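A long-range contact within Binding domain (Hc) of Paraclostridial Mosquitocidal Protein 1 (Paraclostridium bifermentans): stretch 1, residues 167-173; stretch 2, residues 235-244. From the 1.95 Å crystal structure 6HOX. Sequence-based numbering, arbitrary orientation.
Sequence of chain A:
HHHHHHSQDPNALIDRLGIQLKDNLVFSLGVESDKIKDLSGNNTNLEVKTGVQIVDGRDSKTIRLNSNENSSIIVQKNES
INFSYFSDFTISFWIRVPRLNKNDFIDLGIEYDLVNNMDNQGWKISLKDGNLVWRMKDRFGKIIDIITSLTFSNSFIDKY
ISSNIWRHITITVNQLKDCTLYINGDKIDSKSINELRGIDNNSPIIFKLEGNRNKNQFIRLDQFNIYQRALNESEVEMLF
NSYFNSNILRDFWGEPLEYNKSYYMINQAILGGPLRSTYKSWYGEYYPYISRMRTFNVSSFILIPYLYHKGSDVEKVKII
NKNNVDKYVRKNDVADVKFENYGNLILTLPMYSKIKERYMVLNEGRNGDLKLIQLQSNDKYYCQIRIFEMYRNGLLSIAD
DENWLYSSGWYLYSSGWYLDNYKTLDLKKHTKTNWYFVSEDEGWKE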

# COMPACT_ATOMS: atom_id res chain seq x y z
N ARG A 167 2.34 2.22 3.14
CA ARG A 167 2.47 1.69 4.50
C ARG A 167 2.24 2.83 5.50
O ARG A 167 2.73 3.95 5.31
CB ARG A 167 3.87 1.14 4.77
CG ARG A 167 4.35 0.07 3.80
CD ARG A 167 3.48 -1.16 3.77
NE ARG A 167 4.17 -2.23 3.06
CZ ARG A 167 3.61 -3.27 2.44
NH1 ARG A 167 2.29 -3.47 2.46
NH2 ARG A 167 4.40 -4.12 1.81
N HIS A 168 1.55 2.52 6.59
CA HIS A 168 1.32 3.48 7.64
C HIS A 168 2.27 3.13 8.78
O HIS A 168 2.25 1.99 9.25
CB HIS A 168 -0.12 3.50 8.14
CG HIS A 168 -0.34 4.62 9.10
ND1 HIS A 168 -0.31 4.44 10.45
CD2 HIS A 168 -0.53 5.94 8.90
CE1 HIS A 168 -0.48 5.61 11.06
NE2 HIS A 168 -0.59 6.55 10.13
N ILE A 169 3.07 4.12 9.18
CA ILE A 169 4.08 3.92 10.23
C ILE A 169 3.66 4.74 11.44
O ILE A 169 3.27 5.91 11.27
CB ILE A 169 5.48 4.34 9.74
CG1 ILE A 169 5.82 3.73 8.38
CG2 ILE A 169 6.53 4.01 10.80
CD1 ILE A 169 5.82 2.22 8.38
N THR A 170 3.75 4.12 12.62
CA THR A 170 3.54 4.81 13.87
C THR A 170 4.73 4.50 14.79
O THR A 170 5.12 3.35 14.93
CB THR A 170 2.21 4.44 14.55
OG1 THR A 170 1.10 4.54 13.65
CG2 THR A 170 1.92 5.32 15.76
N ILE A 171 5.26 5.54 15.43
CA ILE A 171 6.35 5.44 16.42
C ILE A 171 5.87 6.19 17.68
O ILE A 171 5.57 7.37 17.61
CB ILE A 171 7.66 6.04 15.86
CG1 ILE A 171 8.14 5.32 14.60
CG2 ILE A 171 8.78 6.10 16.89
CD1 ILE A 171 9.04 6.18 13.76
N THR A 172 5.77 5.49 18.81
CA THR A 172 5.35 6.08 20.05
C THR A 172 6.57 6.12 20.99
O THR A 172 7.36 5.15 21.05
CB THR A 172 4.13 5.34 20.64
OG1 THR A 172 4.52 4.03 21.05
CG2 THR A 172 2.98 5.22 19.66
N VAL A 173 6.75 7.26 21.66
CA VAL A 173 7.85 7.49 22.59
C VAL A 173 7.27 7.91 23.94
O VAL A 173 6.70 8.99 24.09
CB VAL A 173 8.84 8.51 22.01
CG1 VAL A 173 10.01 8.77 22.94
CG2 VAL A 173 9.33 8.08 20.64
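Stretch 2 235-244: EVEMLFNSYF

Stretch 2 enters as part of a helix already under way before Glu235 and lies across one face of the strand formed by residues 167-173. The two elements run nearly antiparallel: their N-to-C directions differ by 151°, and their axes approach to 10.0 Å. The strand's alternation sets the pattern of contact, since His168, Thr170 and Thr172 direct their CA-to-CB bonds toward the helix while Arg167 and Ile171 point away.

Glu235 opens the stretch without touching the strand; its carboxylate is hydrogen-bonded elsewhere in the structure. Val236, one residue on, packs against two threonines. Its CG1 lies 3.6 Å from Thr170 OG1, and its CG2 lies 4.0 Å from Thr172 CG2. A compact, branched side chain suits this place, where the backbones come close: the CA atoms of Val236 and Thr170 are 7.1 Å apart. Glu237 and Met238 are exposed and out of reach of the strand, as the helical turn requires; a charged group at Glu237 therefore costs no burial.

Leu239 brings the helix back to the strand. Its CD2 meets the edge of the imidazole, 4.0 Å from His168 CE1, and also lies 4.3 Å from Thr170 OG1. The next residue, Phe240, directs its CA-to-CB bond sideways, yet the edge of its flat ring reaches the strand, with CD1 3.7 Å from His168 CB. Its amide also continues the helical pattern, with Phe240 N donating to Val236 O at 2.9 Å.

Asn241 and Ser242 are exposed and do not reach the strand, and Ser242 OG donates to Leu239 O at 2.7 Å, satisfying its hydroxyl locally. Tyr243 then points back, its CE2 3.5 Å from His168 NE2, the two rings inclined at 42°. A water links their polar atoms, 3.0 Å from His168 NE2 and 2.7 Å from Tyr243 OH. Tyrosine thus combines ring packing with a bridged polar link, whereas Phe244 makes no contact with the strand.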

# COMPACT_ATOMS: atom_id res chain seq x y z
N GLU A 235 -4.99 2.72 20.63
CA GLU A 235 -5.10 4.01 19.98
C GLU A 235 -4.43 3.98 18.59
O GLU A 235 -4.93 4.61 17.68
CB GLU A 235 -4.50 5.09 20.88
CG GLU A 235 -5.35 5.38 22.10
CD GLU A 235 -4.73 6.32 23.11
OE1 GLU A 235 -3.51 6.23 23.35
OE2 GLU A 235 -5.47 7.14 23.67
N VAL A 236 -3.31 3.26 18.44
CA VAL A 236 -2.60 3.20 17.15
C VAL A 236 -3.46 2.44 16.13
O VAL A 236 -3.57 2.84 14.98
CB VAL A 236 -1.19 2.57 17.30
CG1 VAL A 236 -0.54 2.35 15.94
CG2 VAL A 236 -0.29 3.40 18.20
N GLU A 237 -4.11 1.35 16.57
CA GLU A 237 -5.01 0.60 15.69
C GLU A 237 -6.14 1.51 15.21
O GLU A 237 -6.49 1.55 14.03
CB GLU A 237 -5.55 -0.63 16.42
CG GLU A 237 -6.28 -1.60 15.52
CD GLU A 237 -6.63 -2.90 16.21
OE1 GLU A 237 -7.31 -2.84 17.23
OE2 GLU A 237 -6.16 -3.97 15.75
N MET A 238 -6.71 2.27 16.15
CA MET A 238 -7.80 3.21 15.87
C MET A 238 -7.33 4.28 14.87
O MET A 238 -8.06 4.64 13.96
CB MET A 238 -8.24 3.83 17.20
CG MET A 238 -9.26 4.93 17.12
SD MET A 238 -9.67 5.49 18.83
CE MET A 238 -10.06 3.94 19.65
N LEU A 239 -6.10 4.79 15.06
CA LEU A 239 -5.54 5.81 14.15
C LEU A 239 -5.44 5.22 12.73
O LEU A 239 -5.83 5.85 11.72
CB LEU A 239 -4.17 6.24 14.67
CG LEU A 239 -3.35 7.13 13.73
CD1 LEU A 239 -4.09 8.42 13.45
CD2 LEU A 239 -1.98 7.43 14.31
N PHE A 240 -4.93 3.98 12.64
CA PHE A 240 -4.76 3.34 11.35
C PHE A 240 -6.12 3.17 10.67
O PHE A 240 -6.27 3.50 9.48
CB PHE A 240 -4.03 2.01 11.49
CG PHE A 240 -3.98 1.19 10.22
CD1 PHE A 240 -3.13 1.56 9.19
CD2 PHE A 240 -4.76 0.06 10.07
CE1 PHE A 240 -3.08 0.82 8.02
CE2 PHE A 240 -4.71 -0.68 8.91
CZ PHE A 240 -3.86 -0.32 7.89
N ASN A 241 -7.10 2.66 11.43
CA ASN A 241 -8.45 2.38 10.95
C ASN A 241 -9.12 3.67 10.45
O ASN A 241 -9.96 3.61 9.53
CB ASN A 241 -9.30 1.70 12.01
CG ASN A 241 -8.87 0.27 12.27
OD1 ASN A 241 -8.28 -0.37 11.40
ND2 ASN A 241 -9.15 -0.23 13.46
N SER A 242 -8.74 4.81 11.03
CA SER A 242 -9.41 6.06 10.74
C SER A 242 -9.11 6.51 9.31
O SER A 242 -9.81 7.37 8.78
CB SER A 242 -9.07 7.13 11.76
OG SER A 242 -7.76 7.66 11.55
N TYR A 243 -8.08 5.95 8.69
CA TYR A 243 -7.73 6.28 7.31
C TYR A 243 -8.55 5.49 6.28
O TYR A 243 -8.40 5.71 5.09
CB TYR A 243 -6.23 6.07 7.09
CG TYR A 243 -5.41 7.10 7.81
CD1 TYR A 243 -5.44 8.42 7.41
CD2 TYR A 243 -4.63 6.76 8.91
CE1 TYR A 243 -4.70 9.39 8.06
CE2 TYR A 243 -3.87 7.73 9.56
CZ TYR A 243 -3.92 9.05 9.14
OH TYR A 243 -3.20 10.02 9.78
N PHE A 244 -9.41 4.58 6.75
CA PHE A 244 -10.22 3.72 5.87
C PHE A 244 -11.70 3.81 6.27
O PHE A 244 -12.41 2.81 6.34
CB PHE A 244 -9.68 2.29 5.94
CG PHE A 244 -8.25 2.16 5.47
CD1 PHE A 244 -7.97 2.10 4.12
CD2 PHE A 244 -7.19 2.15 6.37
CE1 PHE A 244 -6.66 1.99 3.68
CE2 PHE A 244 -5.88 2.04 5.92
CZ PHE A 244 -5.62 1.97 4.58
O HOH W 1 -0.53 9.56 9.99